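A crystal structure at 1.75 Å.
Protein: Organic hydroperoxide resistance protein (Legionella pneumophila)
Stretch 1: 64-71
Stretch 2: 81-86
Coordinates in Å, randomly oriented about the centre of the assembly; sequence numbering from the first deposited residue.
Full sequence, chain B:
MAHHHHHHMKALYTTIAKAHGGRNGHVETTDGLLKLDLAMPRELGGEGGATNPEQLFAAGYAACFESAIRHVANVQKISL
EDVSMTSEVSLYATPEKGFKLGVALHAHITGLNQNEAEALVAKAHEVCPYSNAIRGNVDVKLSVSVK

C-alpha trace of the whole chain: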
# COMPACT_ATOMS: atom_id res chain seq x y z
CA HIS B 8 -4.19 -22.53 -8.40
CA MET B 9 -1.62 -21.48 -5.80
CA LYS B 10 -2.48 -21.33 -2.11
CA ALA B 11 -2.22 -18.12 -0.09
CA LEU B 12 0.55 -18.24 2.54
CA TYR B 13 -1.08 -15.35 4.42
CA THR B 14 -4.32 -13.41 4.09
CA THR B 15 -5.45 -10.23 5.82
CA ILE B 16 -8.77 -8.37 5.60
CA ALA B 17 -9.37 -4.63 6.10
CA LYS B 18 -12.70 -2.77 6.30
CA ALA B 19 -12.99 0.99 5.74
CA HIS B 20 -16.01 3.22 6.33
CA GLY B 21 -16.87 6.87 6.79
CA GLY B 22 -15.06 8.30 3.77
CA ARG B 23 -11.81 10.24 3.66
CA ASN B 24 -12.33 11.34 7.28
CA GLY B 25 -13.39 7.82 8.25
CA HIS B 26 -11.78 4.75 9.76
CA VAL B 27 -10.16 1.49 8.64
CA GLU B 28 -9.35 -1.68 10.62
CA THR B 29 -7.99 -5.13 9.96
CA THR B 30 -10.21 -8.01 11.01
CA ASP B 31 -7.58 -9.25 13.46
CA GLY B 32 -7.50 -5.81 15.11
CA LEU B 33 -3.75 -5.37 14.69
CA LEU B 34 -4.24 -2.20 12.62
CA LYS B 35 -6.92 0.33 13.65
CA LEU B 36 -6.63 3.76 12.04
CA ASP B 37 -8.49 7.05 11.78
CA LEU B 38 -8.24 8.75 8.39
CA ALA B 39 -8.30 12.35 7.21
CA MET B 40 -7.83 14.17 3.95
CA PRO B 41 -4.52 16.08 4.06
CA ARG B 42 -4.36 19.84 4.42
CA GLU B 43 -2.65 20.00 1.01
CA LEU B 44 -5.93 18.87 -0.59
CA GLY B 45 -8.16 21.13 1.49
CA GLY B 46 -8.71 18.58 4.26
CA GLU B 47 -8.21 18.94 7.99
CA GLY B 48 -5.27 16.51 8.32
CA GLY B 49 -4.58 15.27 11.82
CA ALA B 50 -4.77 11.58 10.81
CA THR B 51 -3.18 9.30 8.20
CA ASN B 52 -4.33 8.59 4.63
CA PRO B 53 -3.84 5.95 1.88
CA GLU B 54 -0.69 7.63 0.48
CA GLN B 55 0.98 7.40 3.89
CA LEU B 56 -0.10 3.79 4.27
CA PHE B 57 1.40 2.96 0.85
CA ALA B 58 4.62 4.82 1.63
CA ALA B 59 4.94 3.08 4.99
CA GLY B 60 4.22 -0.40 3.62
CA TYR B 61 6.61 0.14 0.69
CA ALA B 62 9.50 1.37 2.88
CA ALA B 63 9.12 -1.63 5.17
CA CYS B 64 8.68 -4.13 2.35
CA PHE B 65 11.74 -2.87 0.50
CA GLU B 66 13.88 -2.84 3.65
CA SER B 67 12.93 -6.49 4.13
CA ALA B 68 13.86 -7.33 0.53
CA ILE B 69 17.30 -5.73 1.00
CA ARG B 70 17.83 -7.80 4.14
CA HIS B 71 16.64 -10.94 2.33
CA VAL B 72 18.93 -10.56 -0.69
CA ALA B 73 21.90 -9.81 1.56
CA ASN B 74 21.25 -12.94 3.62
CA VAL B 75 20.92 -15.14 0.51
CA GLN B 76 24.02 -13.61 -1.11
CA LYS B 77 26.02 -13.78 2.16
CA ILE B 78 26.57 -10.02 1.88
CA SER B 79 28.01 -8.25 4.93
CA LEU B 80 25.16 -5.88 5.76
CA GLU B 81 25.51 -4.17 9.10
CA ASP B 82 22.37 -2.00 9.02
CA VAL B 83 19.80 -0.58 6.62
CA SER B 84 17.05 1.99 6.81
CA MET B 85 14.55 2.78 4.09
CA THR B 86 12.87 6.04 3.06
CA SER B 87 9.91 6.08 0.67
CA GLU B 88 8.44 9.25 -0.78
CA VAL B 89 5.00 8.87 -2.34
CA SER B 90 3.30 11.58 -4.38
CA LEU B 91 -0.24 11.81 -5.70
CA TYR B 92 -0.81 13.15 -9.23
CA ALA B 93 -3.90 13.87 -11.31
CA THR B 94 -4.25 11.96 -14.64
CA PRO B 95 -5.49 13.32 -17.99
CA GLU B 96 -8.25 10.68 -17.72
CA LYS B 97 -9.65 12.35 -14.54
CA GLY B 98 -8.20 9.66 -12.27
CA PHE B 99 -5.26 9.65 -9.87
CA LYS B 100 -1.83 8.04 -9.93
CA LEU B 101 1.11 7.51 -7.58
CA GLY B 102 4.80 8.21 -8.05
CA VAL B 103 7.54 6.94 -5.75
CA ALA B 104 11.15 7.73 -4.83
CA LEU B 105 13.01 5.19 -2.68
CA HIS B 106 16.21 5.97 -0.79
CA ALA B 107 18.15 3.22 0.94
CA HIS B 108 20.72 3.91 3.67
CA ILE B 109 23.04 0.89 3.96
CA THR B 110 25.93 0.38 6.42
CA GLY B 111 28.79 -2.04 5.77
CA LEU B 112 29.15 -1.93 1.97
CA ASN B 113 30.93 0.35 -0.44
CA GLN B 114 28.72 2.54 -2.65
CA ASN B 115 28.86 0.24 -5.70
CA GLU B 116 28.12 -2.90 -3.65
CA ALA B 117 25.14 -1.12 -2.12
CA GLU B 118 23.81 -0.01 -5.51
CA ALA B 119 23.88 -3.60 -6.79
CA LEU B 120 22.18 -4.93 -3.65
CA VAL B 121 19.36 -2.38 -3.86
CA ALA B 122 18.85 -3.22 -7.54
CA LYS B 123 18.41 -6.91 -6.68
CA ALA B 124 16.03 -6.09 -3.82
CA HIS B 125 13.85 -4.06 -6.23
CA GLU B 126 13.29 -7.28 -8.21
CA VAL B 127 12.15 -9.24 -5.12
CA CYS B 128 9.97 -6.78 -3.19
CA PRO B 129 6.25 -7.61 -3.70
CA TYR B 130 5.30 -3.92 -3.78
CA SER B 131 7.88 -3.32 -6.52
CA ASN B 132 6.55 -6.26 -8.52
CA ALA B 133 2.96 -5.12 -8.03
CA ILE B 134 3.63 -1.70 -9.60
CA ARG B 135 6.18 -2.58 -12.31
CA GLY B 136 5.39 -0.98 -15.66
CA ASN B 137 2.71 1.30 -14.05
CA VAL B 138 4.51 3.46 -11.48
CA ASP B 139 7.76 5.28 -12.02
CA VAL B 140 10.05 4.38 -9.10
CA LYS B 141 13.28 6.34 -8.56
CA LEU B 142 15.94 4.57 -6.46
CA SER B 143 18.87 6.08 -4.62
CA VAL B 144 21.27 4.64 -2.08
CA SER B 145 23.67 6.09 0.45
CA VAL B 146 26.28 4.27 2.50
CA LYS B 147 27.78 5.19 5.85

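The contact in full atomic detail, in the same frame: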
# COMPACT_ATOMS: atom_id res chain seq x y z
N CYS B 64 8.54 -2.98 3.23
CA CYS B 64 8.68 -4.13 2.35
C CYS B 64 10.03 -4.12 1.66
O CYS B 64 10.68 -5.17 1.52
CB CYS B 64 7.53 -4.12 1.33
SG CYS B 64 7.47 -5.59 0.30
N PHE B 65 10.48 -2.94 1.22
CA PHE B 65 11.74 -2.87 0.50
C PHE B 65 12.91 -3.08 1.44
O PHE B 65 13.88 -3.74 1.08
CB PHE B 65 11.86 -1.53 -0.24
CG PHE B 65 12.87 -1.54 -1.37
CD1 PHE B 65 14.23 -1.35 -1.12
CD2 PHE B 65 12.44 -1.74 -2.68
CE1 PHE B 65 15.15 -1.36 -2.17
CE2 PHE B 65 13.34 -1.76 -3.72
CZ PHE B 65 14.70 -1.57 -3.49
N GLU B 66 12.83 -2.55 2.67
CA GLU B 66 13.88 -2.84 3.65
C GLU B 66 14.02 -4.34 3.86
O GLU B 66 15.13 -4.87 3.93
CB GLU B 66 13.57 -2.14 4.98
CG GLU B 66 14.72 -2.32 5.98
CD GLU B 66 14.32 -2.05 7.42
OE1 GLU B 66 13.27 -1.41 7.63
OE2 GLU B 66 15.06 -2.47 8.33
N SER B 67 12.89 -5.05 3.96
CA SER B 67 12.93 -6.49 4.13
C SER B 67 13.57 -7.18 2.93
O SER B 67 14.30 -8.17 3.09
CB SER B 67 11.51 -7.03 4.36
OG SER B 67 11.53 -8.43 4.53
N ALA B 68 13.29 -6.70 1.72
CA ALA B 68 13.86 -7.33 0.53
C ALA B 68 15.38 -7.13 0.45
O ALA B 68 16.10 -8.02 -0.00
CB ALA B 68 13.19 -6.80 -0.73
N ILE B 69 15.86 -5.95 0.86
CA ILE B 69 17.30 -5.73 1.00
C ILE B 69 17.90 -6.73 1.97
O ILE B 69 18.92 -7.38 1.68
CB ILE B 69 17.59 -4.28 1.45
CG1 ILE B 69 17.18 -3.28 0.36
CG2 ILE B 69 19.07 -4.14 1.82
CD1 ILE B 69 17.39 -1.79 0.78
N ARG B 70 17.30 -6.86 3.16
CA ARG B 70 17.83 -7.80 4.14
C ARG B 70 17.80 -9.23 3.61
O ARG B 70 18.73 -10.01 3.85
CB ARG B 70 17.07 -7.68 5.46
CG ARG B 70 17.25 -6.34 6.15
CD ARG B 70 16.65 -6.30 7.54
NE ARG B 70 16.70 -4.96 8.12
CZ ARG B 70 17.67 -4.51 8.90
NH1 ARG B 70 18.70 -5.29 9.22
NH2 ARG B 70 17.62 -3.27 9.38
N HIS B 71 16.76 -9.57 2.84
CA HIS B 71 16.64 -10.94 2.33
C HIS B 71 17.72 -11.25 1.29
O HIS B 71 18.38 -12.29 1.35
CB HIS B 71 15.24 -11.16 1.75
CG HIS B 71 15.09 -12.45 1.00
ND1 HIS B 71 14.89 -13.66 1.64
CD2 HIS B 71 15.13 -12.73 -0.32
CE1 HIS B 71 14.80 -14.62 0.73
NE2 HIS B 71 14.95 -14.08 -0.46
N GLU B 81 25.59 -4.46 7.68
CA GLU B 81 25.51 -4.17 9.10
C GLU B 81 24.14 -3.62 9.47
O GLU B 81 23.49 -4.14 10.37
CB GLU B 81 26.62 -3.18 9.50
CG GLU B 81 28.02 -3.67 9.21
CD GLU B 81 29.08 -2.65 9.60
OE1 GLU B 81 28.75 -1.70 10.34
OE2 GLU B 81 30.24 -2.80 9.16
N ASP B 82 23.68 -2.59 8.76
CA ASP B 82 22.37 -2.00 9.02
C ASP B 82 21.79 -1.45 7.72
O ASP B 82 22.49 -1.26 6.73
CB ASP B 82 22.47 -0.89 10.08
CG ASP B 82 21.13 -0.56 10.72
OD1 ASP B 82 20.15 -1.30 10.49
OD2 ASP B 82 21.06 0.45 11.45
N VAL B 83 20.48 -1.23 7.73
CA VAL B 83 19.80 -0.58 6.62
C VAL B 83 18.58 0.15 7.16
O VAL B 83 17.89 -0.35 8.05
CB VAL B 83 19.41 -1.59 5.51
CG1 VAL B 83 18.52 -2.68 6.08
CG2 VAL B 83 18.68 -0.89 4.37
N SER B 84 18.34 1.35 6.64
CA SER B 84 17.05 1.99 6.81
C SER B 84 16.54 2.39 5.44
O SER B 84 17.30 2.53 4.48
CB SER B 84 17.13 3.21 7.73
OG SER B 84 17.94 4.21 7.16
N MET B 85 15.22 2.59 5.36
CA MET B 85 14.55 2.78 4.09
C MET B 85 13.61 3.98 4.19
O MET B 85 12.79 4.05 5.11
CB MET B 85 13.76 1.52 3.74
CG MET B 85 13.50 1.35 2.29
SD MET B 85 15.04 1.19 1.35
CE MET B 85 14.40 2.08 -0.07
N THR B 86 13.74 4.89 3.24
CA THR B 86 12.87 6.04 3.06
C THR B 86 12.06 5.84 1.78
O THR B 86 12.63 5.47 0.74
CB THR B 86 13.70 7.33 2.95
OG1 THR B 86 14.46 7.52 4.15
CG2 THR B 86 12.81 8.52 2.74

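Residues 64-71 form a segment of a longer helix that lies against the strand in the second stretch, the two running roughly antiparallel with 151° between their N-to-C directions. The axes approach to 7.9 Å, and the backbones come nearest at Glu66 and Met85, whose CA atoms are 5.7 Å apart. Val83 and Met85 direct their CA-to-CB bonds toward the helix and supply the apolar surface; Ser84, between them, points away. The bond of Asp82 also points away, but the end of its side chain comes nearer the helix. On the helix, Phe65 and Ile69, one turn apart, point toward the strand, and Glu66 and Arg70, also one turn apart, leave sideways. The helix itself is held by regular i to i+4 hydrogen bonds, among them Ile69 N to Phe65 O and Arg70 N to Glu66 O, both 3.0 Å.

The apolar part of the contact is built on Met85. Its chi1 is t and its chi2 p, and chi3, at -144°, lies between wells. In this bent conformation SD lies 3.8 Å from Ile69 CD1, while the terminal methyl CE comes to 3.6 Å from Phe65 CD1. The approach to the Phe65 ring is oblique, with SD 4.8 Å from the ring centroid and 64° off its normal, so the thioether serves both aliphatic and aromatic neighbours. Closer to the backbone, Met85 CB packs at 3.9 Å from Glu66 CB. Ile69 is extended, chi1 m and chi2 t, which carries CD1 out to the strand; there it touches Val83 CG2 at 3.9 Å as well as the methionine sulfur.

Val83, with chi1 p, spreads its two methyl groups between different surroundings. CG2 meets Ile69, whereas CG1 lies 3.8 Å from Glu66 CG and 3.5 Å from Arg70 CZ, over one face of the guanidinium. That flat face offers little to hydrogen-bond acceptors and readily accepts a methyl group, leaving the N-H groups at its edge free to bond in the plane.

Those edge groups organise the polar part of the contact. Arg70 leaves the helix with chi1 m, and its t chi2 and chi3 extend the chain, so that its end comes nearer the strand although its CA-to-CB bond points sideways. Glu66, t at both chi1 and chi2, brings its carboxylate alongside: OE2 accepts hydrogen bonds from Arg70 NE at 3.0 Å and from Arg70 NH2 at 2.9 Å, a salt bridge across one helical turn that helps to fix the arginine. The same NH2 reaches Asp82 OD1 at 3.4 Å, in a salt bridge whose hydrogen bond is weak, and lies 3.2 Å from Val83 O. Asp82, despite its outward CA-to-CB bond, has chi1 t and turns its carboxylate back; OD1 also accepts a weak 2.8 Å hydrogen bond from Val83 N. Arg70 thus links Glu66 of its own helix to Asp82 of the second stretch, beside the apolar packing of Phe65, Ile69, Val83 and Met85.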